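Local coordinates for protein ATP-dependent kinase YFH7 (Saccharomyces cerevisiae, PDB 2GA8) that acts as an ATP-dependent kinase of the P-loop type and could be involved in endoplasmic reticulum membrane assembly, at residues Cys26-Gly31 and Leu268-Asp273; Leu291-Asp296 and Asn346-Arg351; Ser188-Asn193 and Glu275-Ile280. All coordinates share one frame; numbering follows the deposited sequence.

Contact 1. Residues Cys26-Gly31 and Leu268-Asp273; sequences CVILVG and LYLLYD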
loop_
_atom_site.group_PDB
_atom_site.type_symbol
_atom_site.label_atom_id
_atom_site.label_comp_id
_atom_site.label_asym_id
_atom_site.label_seq_id
_atom_site.Cartn_x
_atom_site.Cartn_y
_atom_site.Cartn_z
ATOM N N CYS A 26 9.016 3.988 5.779
ATOM C CA CYS A 26 7.700 3.421 5.537
ATOM C C CYS A 26 6.889 3.360 6.811
ATOM O O CYS A 26 7.430 3.216 7.904
ATOM C CB CYS A 26 7.820 2.008 4.958
ATOM S SG CYS A 26 8.501 1.940 3.275
ATOM N N VAL A 27 5.579 3.476 6.652
ATOM C CA VAL A 27 4.672 3.397 7.778
ATOM C C VAL A 27 3.604 2.385 7.414
ATOM O O VAL A 27 3.030 2.446 6.328
ATOM C CB VAL A 27 3.982 4.742 8.063
ATOM C CG1 VAL A 27 3.007 4.584 9.234
ATOM C CG2 VAL A 27 5.023 5.814 8.367
ATOM N N ILE A 28 3.381 1.431 8.307
ATOM C CA ILE A 28 2.344 0.428 8.113
ATOM C C ILE A 28 1.213 0.794 9.062
ATOM O O ILE A 28 1.444 1.037 10.247
ATOM C CB ILE A 28 2.828 -1.002 8.466
ATOM C CG1 ILE A 28 3.669 -1.570 7.316
ATOM C CG2 ILE A 28 1.612 -1.913 8.731
ATOM C CD1 ILE A 28 4.289 -2.934 7.623
ATOM N N LEU A 29 -0.003 0.865 8.528
ATOM C CA LEU A 29 -1.171 1.175 9.336
ATOM C C LEU A 29 -2.196 0.082 9.047
ATOM O O LEU A 29 -2.699 -0.028 7.927
ATOM C CB LEU A 29 -1.750 2.544 8.961
ATOM C CG LEU A 29 -3.044 2.916 9.693
ATOM C CD1 LEU A 29 -2.810 2.895 11.203
ATOM C CD2 LEU A 29 -3.512 4.301 9.237
ATOM N N VAL A 30 -2.483 -0.731 10.056
ATOM C CA VAL A 30 -3.442 -1.821 9.922
ATOM C C VAL A 30 -4.674 -1.603 10.789
ATOM O O VAL A 30 -4.583 -1.118 11.916
ATOM C CB VAL A 30 -2.809 -3.183 10.328
ATOM C CG1 VAL A 30 -3.898 -4.243 10.509
ATOM C CG2 VAL A 30 -1.819 -3.635 9.266
ATOM N N GLY A 31 -5.823 -1.980 10.247
ATOM C CA GLY A 31 -7.066 -1.859 10.981
ATOM C C GLY A 31 -8.121 -2.660 10.249
ATOM O O GLY A 31 -8.031 -2.831 9.033
ATOM N N LEU A 268 -5.811 -4.019 5.427
ATOM C CA LEU A 268 -6.282 -5.057 6.332
ATOM C C LEU A 268 -5.245 -6.105 6.716
ATOM O O LEU A 268 -5.168 -6.525 7.873
ATOM C CB LEU A 268 -7.447 -5.805 5.685
ATOM C CG LEU A 268 -8.728 -5.069 5.296
ATOM C CD1 LEU A 268 -9.523 -5.938 4.324
ATOM C CD2 LEU A 268 -9.543 -4.759 6.545
ATOM N N TYR A 269 -4.443 -6.507 5.739
ATOM C CA TYR A 269 -3.507 -7.604 5.943
ATOM C C TYR A 269 -2.008 -7.362 5.956
ATOM O O TYR A 269 -1.225 -8.305 5.777
ATOM C CB TYR A 269 -3.863 -8.682 4.912
ATOM C CG TYR A 269 -5.347 -9.012 4.936
ATOM C CD1 TYR A 269 -5.961 -9.424 6.119
ATOM C CD2 TYR A 269 -6.140 -8.868 3.798
ATOM C CE1 TYR A 269 -7.327 -9.680 6.174
ATOM C CE2 TYR A 269 -7.522 -9.128 3.844
ATOM C CZ TYR A 269 -8.100 -9.532 5.041
ATOM O OH TYR A 269 -9.452 -9.779 5.118
ATOM N N LEU A 270 -1.591 -6.127 6.211
ATOM C CA LEU A 270 -0.167 -5.822 6.219
ATOM C C LEU A 270 0.598 -6.486 7.356
ATOM O O LEU A 270 1.826 -6.519 7.327
ATOM C CB LEU A 270 0.050 -4.309 6.273
ATOM C CG LEU A 270 -0.721 -3.546 5.193
ATOM C CD1 LEU A 270 -0.391 -2.062 5.272
ATOM C CD2 LEU A 270 -0.370 -4.108 3.826
ATOM N N LEU A 271 -0.125 -7.010 8.347
ATOM C CA LEU A 271 0.490 -7.682 9.494
ATOM C C LEU A 271 -0.146 -9.059 9.694
ATOM O O LEU A 271 -0.213 -9.569 10.815
ATOM C CB LEU A 271 0.300 -6.839 10.763
ATOM C CG LEU A 271 1.034 -5.494 10.804
ATOM C CD1 LEU A 271 0.587 -4.710 12.028
ATOM C CD2 LEU A 271 2.549 -5.731 10.824
ATOM N N TYR A 272 -0.584 -9.655 8.591
ATOM C CA TYR A 272 -1.251 -10.960 8.589
ATOM C C TYR A 272 -0.198 -12.068 8.471
ATOM O O TYR A 272 0.623 -12.044 7.558
ATOM C CB TYR A 272 -2.225 -10.996 7.412
ATOM C CG TYR A 272 -3.336 -11.999 7.537
ATOM C CD1 TYR A 272 -4.425 -11.763 8.381
ATOM C CD2 TYR A 272 -3.316 -13.178 6.797
ATOM C CE1 TYR A 272 -5.471 -12.680 8.474
ATOM C CE2 TYR A 272 -4.353 -14.098 6.885
ATOM C CZ TYR A 272 -5.428 -13.841 7.724
ATOM O OH TYR A 272 -6.462 -14.741 7.798
ATOM N N ASP A 273 -0.237 -13.039 9.385
ATOM C CA ASP A 273 0.764 -14.113 9.426
ATOM C C ASP A 273 0.677 -15.266 8.429
ATOM O O ASP A 273 1.209 -16.352 8.689
ATOM C CB ASP A 273 0.840 -14.704 10.846
ATOM C CG ASP A 273 -0.428 -15.454 11.252
ATOM O OD1 ASP A 273 -1.236 -15.811 10.372
ATOM O OD2 ASP A 273 -0.610 -15.704 12.464
#

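Contact 2. Residues Leu291-Asp296 and Asn346-Arg351; sequences LVYKID and NIVHIR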
loop_
_atom_site.group_PDB
_atom_site.type_symbol
_atom_site.label_atom_id
_atom_site.label_comp_id
_atom_site.label_asym_id
_atom_site.label_seq_id
_atom_site.Cartn_x
_atom_site.Cartn_y
_atom_site.Cartn_z
ATOM N N LEU A 291 7.760 2.221 10.702
ATOM C CA LEU A 291 6.943 2.500 11.877
ATOM C C LEU A 291 5.702 1.654 11.621
ATOM O O LEU A 291 5.212 1.604 10.492
ATOM C CB LEU A 291 6.575 3.982 11.973
ATOM C CG LEU A 291 7.688 4.845 12.582
ATOM C CD1 LEU A 291 7.237 6.293 12.658
ATOM C CD2 LEU A 291 8.037 4.315 13.970
ATOM N N VAL A 292 5.218 0.972 12.654
ATOM C CA VAL A 292 4.055 0.099 12.532
ATOM C C VAL A 292 2.953 0.452 13.529
ATOM O O VAL A 292 3.199 0.529 14.731
ATOM C CB VAL A 292 4.460 -1.373 12.755
ATOM C CG1 VAL A 292 3.254 -2.289 12.565
ATOM C CG2 VAL A 292 5.583 -1.751 11.786
ATOM N N TYR A 293 1.743 0.661 13.013
ATOM C CA TYR A 293 0.586 1.001 13.839
ATOM C C TYR A 293 -0.566 0.055 13.557
ATOM O O TYR A 293 -0.829 -0.310 12.407
ATOM C CB TYR A 293 0.122 2.428 13.556
ATOM C CG TYR A 293 1.169 3.469 13.861
ATOM C CD1 TYR A 293 1.481 3.809 15.177
ATOM C CD2 TYR A 293 1.882 4.083 12.834
ATOM C CE1 TYR A 293 2.482 4.735 15.463
ATOM C CE2 TYR A 293 2.886 5.008 13.106
ATOM C CZ TYR A 293 3.182 5.329 14.420
ATOM O OH TYR A 293 4.183 6.236 14.685
ATOM N N LYS A 294 -1.252 -0.347 14.616
ATOM C CA LYS A 294 -2.389 -1.237 14.472
ATOM C C LYS A 294 -3.510 -0.594 15.273
ATOM O O LYS A 294 -3.344 -0.282 16.450
ATOM C CB LYS A 294 -2.038 -2.627 15.017
ATOM C CG LYS A 294 -2.993 -3.732 14.595
ATOM C CD LYS A 294 -4.265 -3.699 15.399
ATOM C CE LYS A 294 -5.214 -4.802 14.959
ATOM N NZ LYS A 294 -6.449 -4.784 15.775
ATOM N N ILE A 295 -4.645 -0.377 14.620
ATOM C CA ILE A 295 -5.784 0.255 15.266
ATOM C C ILE A 295 -6.609 -0.732 16.080
ATOM O O ILE A 295 -6.971 -1.797 15.594
ATOM C CB ILE A 295 -6.717 0.917 14.222
ATOM C CG1 ILE A 295 -5.933 1.936 13.392
ATOM C CG2 ILE A 295 -7.900 1.593 14.925
ATOM C CD1 ILE A 295 -6.734 2.519 12.230
ATOM N N ASP A 296 -6.881 -0.376 17.331
ATOM C CA ASP A 296 -7.711 -1.200 18.206
ATOM C C ASP A 296 -9.052 -0.488 18.157
ATOM O O ASP A 296 -9.157 0.669 18.557
ATOM C CB ASP A 296 -7.164 -1.208 19.636
ATOM C CG ASP A 296 -5.992 -2.162 19.809
ATOM O OD1 ASP A 296 -5.590 -2.814 18.820
ATOM O OD2 ASP A 296 -5.478 -2.263 20.943
ATOM N N ASN A 346 7.419 -4.511 17.672
ATOM C CA ASN A 346 7.320 -3.100 17.309
ATOM C C ASN A 346 5.955 -2.602 16.843
ATOM O O ASN A 346 5.856 -1.513 16.286
ATOM C CB ASN A 346 8.372 -2.765 16.246
ATOM C CG ASN A 346 9.786 -2.763 16.803
ATOM O OD1 ASN A 346 10.758 -2.632 16.057
ATOM N ND2 ASN A 346 9.906 -2.899 18.120
ATOM N N ILE A 347 4.903 -3.383 17.066
ATOM C CA ILE A 347 3.571 -2.949 16.656
ATOM C C ILE A 347 2.982 -2.011 17.705
ATOM O O ILE A 347 2.720 -2.417 18.838
ATOM C CB ILE A 347 2.610 -4.142 16.472
ATOM C CG1 ILE A 347 3.177 -5.111 15.438
ATOM C CG2 ILE A 347 1.243 -3.641 16.014
ATOM C CD1 ILE A 347 2.346 -6.358 15.256
ATOM N N VAL A 348 2.787 -0.752 17.326
ATOM C CA VAL A 348 2.225 0.242 18.231
ATOM C C VAL A 348 0.709 0.274 18.068
ATOM O O VAL A 348 0.197 0.700 17.032
ATOM C CB VAL A 348 2.802 1.650 17.939
ATOM C CG1 VAL A 348 2.188 2.676 18.878
ATOM C CG2 VAL A 348 4.317 1.629 18.092
ATOM N N HIS A 349 -0.005 -0.190 19.091
ATOM C CA HIS A 349 -1.466 -0.212 19.048
ATOM C C HIS A 349 -2.035 1.164 19.353
ATOM O O HIS A 349 -1.685 1.786 20.353
ATOM C CB HIS A 349 -2.030 -1.229 20.049
ATOM C CG HIS A 349 -1.873 -2.656 19.623
ATOM N ND1 HIS A 349 -0.652 -3.294 19.576
ATOM C CD2 HIS A 349 -2.789 -3.572 19.227
ATOM C CE1 HIS A 349 -0.823 -4.540 19.170
ATOM N NE2 HIS A 349 -2.111 -4.734 18.952
ATOM N N ILE A 350 -2.921 1.638 18.484
ATOM C CA ILE A 350 -3.529 2.944 18.664
ATOM C C ILE A 350 -5.048 2.842 18.662
ATOM O O ILE A 350 -5.616 1.877 18.153
ATOM C CB ILE A 350 -3.097 3.917 17.547
ATOM C CG1 ILE A 350 -3.492 3.348 16.181
ATOM C CG2 ILE A 350 -1.587 4.142 17.607
ATOM C CD1 ILE A 350 -3.226 4.288 15.024
ATOM N N ARG A 351 -5.694 3.843 19.248
ATOM C CA ARG A 351 -7.151 3.885 19.308
ATOM C C ARG A 351 -7.644 4.962 18.354
ATOM O O ARG A 351 -6.927 5.915 18.054
ATOM C CB ARG A 351 -7.623 4.234 20.723
ATOM C CG ARG A 351 -7.168 3.284 21.824
ATOM C CD ARG A 351 -7.872 1.935 21.749
ATOM N NE ARG A 351 -9.326 2.079 21.774
ATOM C CZ ARG A 351 -10.179 1.063 21.852
ATOM N NH1 ARG A 351 -9.733 -0.187 21.920
ATOM N NH2 ARG A 351 -11.483 1.297 21.848
HETATM O O HOH W 1 6.708 0.773 15.069
#

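Contact 3. Residues Ser188-Asn193 and Glu275-Ile280; sequences STFDSN and ENWKKI. With SO4 (sulfate ion), chain I.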
loop_
_atom_site.group_PDB
_atom_site.type_symbol
_atom_site.label_atom_id
_atom_site.label_comp_id
_atom_site.label_asym_id
_atom_site.label_seq_id
_atom_site.Cartn_x
_atom_site.Cartn_y
_atom_site.Cartn_z
ATOM N N SER A 188 -7.303 -13.933 0.658
ATOM C CA SER A 188 -7.129 -14.625 -0.612
ATOM C C SER A 188 -7.745 -13.933 -1.822
ATOM O O SER A 188 -7.619 -14.433 -2.942
ATOM C CB SER A 188 -7.679 -16.054 -0.512
ATOM O OG SER A 188 -9.080 -16.043 -0.304
ATOM N N THR A 189 -8.399 -12.792 -1.614
ATOM C CA THR A 189 -9.013 -12.074 -2.733
ATOM C C THR A 189 -8.224 -10.833 -3.150
ATOM O O THR A 189 -8.759 -9.937 -3.798
ATOM C CB THR A 189 -10.486 -11.666 -2.430
ATOM O OG1 THR A 189 -10.540 -10.835 -1.268
ATOM C CG2 THR A 189 -11.345 -12.902 -2.218
ATOM N N PHE A 190 -6.945 -10.801 -2.783
ATOM C CA PHE A 190 -6.044 -9.695 -3.126
ATOM C C PHE A 190 -4.818 -10.304 -3.793
ATOM O O PHE A 190 -4.441 -11.440 -3.482
ATOM C CB PHE A 190 -5.554 -8.967 -1.873
ATOM C CG PHE A 190 -6.586 -8.118 -1.206
ATOM C CD1 PHE A 190 -6.682 -6.761 -1.499
ATOM C CD2 PHE A 190 -7.440 -8.663 -0.251
ATOM C CE1 PHE A 190 -7.610 -5.957 -0.846
ATOM C CE2 PHE A 190 -8.372 -7.870 0.407
ATOM C CZ PHE A 190 -8.458 -6.513 0.113
ATOM N N ASP A 191 -4.198 -9.563 -4.705
ATOM C CA ASP A 191 -2.986 -10.057 -5.348
ATOM C C ASP A 191 -1.854 -9.807 -4.343
ATOM O O ASP A 191 -1.109 -8.827 -4.451
ATOM C CB ASP A 191 -2.704 -9.294 -6.650
ATOM C CG ASP A 191 -1.583 -9.920 -7.458
ATOM O OD1 ASP A 191 -0.795 -10.701 -6.884
ATOM O OD2 ASP A 191 -1.480 -9.628 -8.662
ATOM N N SER A 192 -1.738 -10.689 -3.353
ATOM C CA SER A 192 -0.705 -10.555 -2.331
ATOM C C SER A 192 0.689 -10.652 -2.940
ATOM O O SER A 192 1.640 -10.066 -2.413
ATOM C CB SER A 192 -0.868 -11.639 -1.257
ATOM O OG SER A 192 -0.724 -12.928 -1.817
ATOM N N ASN A 193 0.799 -11.398 -4.042
ATOM C CA ASN A 193 2.062 -11.586 -4.755
ATOM C C ASN A 193 2.624 -10.236 -5.202
ATOM O O ASN A 193 3.787 -9.907 -4.946
ATOM C CB ASN A 193 1.858 -12.429 -6.031
ATOM C CG ASN A 193 1.085 -13.724 -5.791
ATOM O OD1 ASN A 193 0.202 -13.792 -4.945
ATOM N ND2 ASN A 193 1.399 -14.750 -6.579
ATOM N N GLU A 275 0.832 -16.752 4.174
ATOM C CA GLU A 275 1.371 -16.639 2.824
ATOM C C GLU A 275 2.251 -15.419 2.541
ATOM O O GLU A 275 3.198 -15.157 3.273
ATOM C CB GLU A 275 0.234 -16.733 1.800
ATOM C CG GLU A 275 -0.977 -15.871 2.109
ATOM C CD GLU A 275 -1.446 -15.107 0.891
ATOM O OE1 GLU A 275 -0.576 -14.537 0.198
ATOM O OE2 GLU A 275 -2.670 -15.073 0.635
ATOM N N ASN A 276 1.949 -14.680 1.476
ATOM C CA ASN A 276 2.763 -13.520 1.118
ATOM C C ASN A 276 2.646 -12.347 2.082
ATOM O O ASN A 276 3.557 -11.526 2.167
ATOM C CB ASN A 276 2.407 -13.035 -0.293
ATOM C CG ASN A 276 2.746 -14.051 -1.368
ATOM O OD1 ASN A 276 2.022 -14.185 -2.357
ATOM N ND2 ASN A 276 3.852 -14.757 -1.192
ATOM N N TRP A 277 1.525 -12.258 2.794
ATOM C CA TRP A 277 1.309 -11.159 3.735
ATOM C C TRP A 277 2.339 -11.170 4.849
ATOM O O TRP A 277 2.821 -10.121 5.276
ATOM C CB TRP A 277 -0.091 -11.245 4.360
ATOM C CG TRP A 277 -1.200 -11.288 3.366
ATOM C CD1 TRP A 277 -2.008 -12.351 3.083
ATOM C CD2 TRP A 277 -1.627 -10.220 2.510
ATOM N NE1 TRP A 277 -2.915 -12.013 2.102
ATOM C CE2 TRP A 277 -2.702 -10.709 1.734
ATOM C CE3 TRP A 277 -1.205 -8.896 2.324
ATOM C CZ2 TRP A 277 -3.363 -9.922 0.785
ATOM C CZ3 TRP A 277 -1.863 -8.111 1.377
ATOM C CH2 TRP A 277 -2.931 -8.628 0.620
ATOM N N LYS A 278 2.675 -12.367 5.312
ATOM C CA LYS A 278 3.629 -12.520 6.394
ATOM C C LYS A 278 4.982 -11.940 6.031
ATOM O O LYS A 278 5.700 -11.464 6.899
ATOM C CB LYS A 278 3.773 -14.000 6.762
ATOM C CG LYS A 278 4.699 -14.262 7.932
ATOM C CD LYS A 278 4.710 -15.736 8.314
ATOM C CE LYS A 278 5.623 -15.987 9.504
ATOM N NZ LYS A 278 5.585 -17.410 9.949
ATOM N N LYS A 279 5.318 -11.968 4.745
ATOM C CA LYS A 279 6.600 -11.460 4.286
ATOM C C LYS A 279 6.658 -9.933 4.199
ATOM O O LYS A 279 7.735 -9.357 4.054
ATOM C CB LYS A 279 6.936 -12.078 2.926
ATOM C CG LYS A 279 6.916 -13.604 2.931
ATOM C CD LYS A 279 7.116 -14.182 1.535
ATOM C CE LYS A 279 6.929 -15.692 1.538
ATOM N NZ LYS A 279 7.040 -16.288 0.173
ATOM N N ILE A 280 5.503 -9.280 4.306
ATOM C CA ILE A 280 5.440 -7.820 4.225
ATOM C C ILE A 280 6.203 -7.102 5.323
ATOM O O ILE A 280 7.039 -6.243 5.032
ATOM C CB ILE A 280 3.982 -7.319 4.249
ATOM C CG1 ILE A 280 3.290 -7.716 2.945
ATOM C CG2 ILE A 280 3.945 -5.799 4.431
ATOM C CD1 ILE A 280 1.815 -7.378 2.915
HETATM S S SO4 I . 9.666 -14.824 -1.929
HETATM O O1 SO4 I . 8.195 -14.715 -1.999
HETATM O O2 SO4 I . 10.252 -14.350 -3.198
HETATM O O3 SO4 I . 10.171 -14.001 -0.814
HETATM O O4 SO4 I . 10.045 -16.235 -1.710
HETATM O O HOH W 2 -3.728 -13.639 -1.437
#

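Contact 1. Residues Cys26-Gly31 and Leu268-Asp273
Leu268, which meets Gly31 across the contact, also covers one face of the neighbouring Tyr269 ring. Leu268 CB stands over the centre of that ring, 3.6 Å above its plane. Met161 and Pro187 also touch the Tyr269 side chain, and its OH is bonded to Gly185 O. The Tyr272 ring meets the ring of His340, with the planes at about 30°. Neither tyrosine reaches Cys26-Gly31. They are the first and last residues of a type I beta turn, with Leu270 and Leu271 at its corners, closed by Tyr272 N to Tyr269 O.

The turn presents Leu270 and Leu271 to the strand. Leu270 CB lies 3.6 Å from Val30 CG2 and 3.8 Å from Ile28 CG2, so both beta-branched residues share it. Leu271 CG approaches Val30 CG2 to 3.7 Å, and Leu271 CD1 touches the same methyl. Val30 CG2 thus touches both leucines. It lies beside the backbone N, with CG1 anti to that N (chi1 166°). No hydrogen bond joins the two segments.

The strand is the central one of a parallel sheet in a P-loop kinase fold. It runs into the Walker A loop, and Gly31 belongs to the ATP site inferred by similarity. The turn follows the neighbouring strand 262-267 and precedes helix 275-285.

At the loop end the contact changes character. Leu268 CD2 sits 3.5 Å from Gly31 O, the carbonyl that accepts a hydrogen bond from Lys37 NZ. Leu268 also touches Pro33 of the loop and Lys37 at the start of helix 37-43. Val30 CG1 lies 3.7 Å from Leu268 O.

Contact 2. Residues Leu291-Asp296 and Asn346-Arg351
Ile295 and Ile350 pack on the same face of the sheet, with Ile295 CG1 3.9 Å from Ile350 CD1. Ile350 CG1 lies between the backbone N and the carbonyl carbon (chi1 58°); CG2, beside the N, comes within 3.9 Å of Tyr293 CD1. Val348 lies alongside the Tyr293 ring and points the same way, with its CB 3.7 Å from Tyr293 CD1. Leu29 of the next strand touches Tyr293, Ile295 and Ile350. On the other face Val292 CG1 meets Ile347 CG1, and Lys294 CB meets Ile347 CG2 at 3.6 Å.

These are parallel strands, and 347-351 is the outermost on this side of the P-loop kinase sheet. Their ladder has four backbone bonds: Val348 N to Val292 O, Lys294 N to Val348 O, Ile350 N to Lys294 O and Asp296 N to Ile350 O. At the start a water takes over, accepting from Val292 N and donating to Asn346 O.

The polar edge lies toward the C-terminal ends. Asp296 OD1 stands at the edge of the His349 ring, 2.9 Å from CD2, with carboxylate and ring planes 60° apart. Lys294 NZ bonds Ile295 O, forms a salt bridge with Asp338 and has a long one, 3.7 Å, to Asp296 OD1. An alanine in place of Asp296 would probably leave the His349 edge without its acidic neighbour and Lys294 with one charge partner fewer. Asp296 O lies over one face of the Arg351 guanidinium, 3.3 Å above the guanidinium plane and toward its rim, while Arg351 NH2 is bridged to Asp353.

Contact 3. Residues Ser188-Asn193 and Glu275-Ile280
Ser192 and Trp277 make the tight part of this contact. Ser192 CB lies over one face of the indole, 3.9 Å from the centroid of the six-membered ring and 23° off its normal, a CH-pi contact. Phe190 CB comes to the same ring at its edge, near the plane, 3.6 Å from Trp277 CZ2. The indole is therefore fitted on a face and an edge by one short piece of chain. The Phe190 and Trp277 side chains cross at about a right angle, and the Phe190 ring goes on to stack edge-to-face with His165. Asn276 CB packs against Ser192 CB at 3.7 Å.

Ser192 OG sits between the backbone N and the carbonyl carbon (chi1 62°). From there it donates to Glu275 OE1 at 2.6 Å, on the syn lone pair. Asn276 N gives OE1 a second bond, 2.8 Å long, on the anti lone pair.

The contact joins the starts of helices 192-206 and 275-285. Asp191 is the N-cap of the first, its OD1 taking Asn194 N. The Asn193 amide lies beside that of Asn276, and its OD1 accepts from Arg127 NH1.

The margins are looser. At one, a water is near Ser192 OG and 2.7 Å from Glu275 OE2. At another, away from that water, Lys279 is exposed and extended beyond CG, and its NZ bonds O1 of a sulfate at 2.9 Å. Lys200 holds the same ion, which probably came from the crystallisation liquor.

Two donors on one carboxylate oxygen fix the rotation of the Glu275 group. With Arg127 also making a weak bond to Ser192 OG, this setting is likely to favour the charged form of Glu275.

Overall arrangement
From the N terminus, strand 25-30 supplies the first half of contact 1. The chain then passes through 188-193, the first half of contact 3, before 268-273 closes contact 1. Contact 3 closes next, at 275-280, so these two cross. Tyr269 O and Tyr272 O pack on Trp277 CB, which ties the turn to the helix beginning just after it. Contact 2 follows in series, closing a mostly helical loop of its own. It joins contact 1 through neighbouring strands, with a probable hydrogen bond from Tyr293 N to Ile28 O. Contacts 2 and 3 do not touch; their nearest atoms are about 8 Å apart.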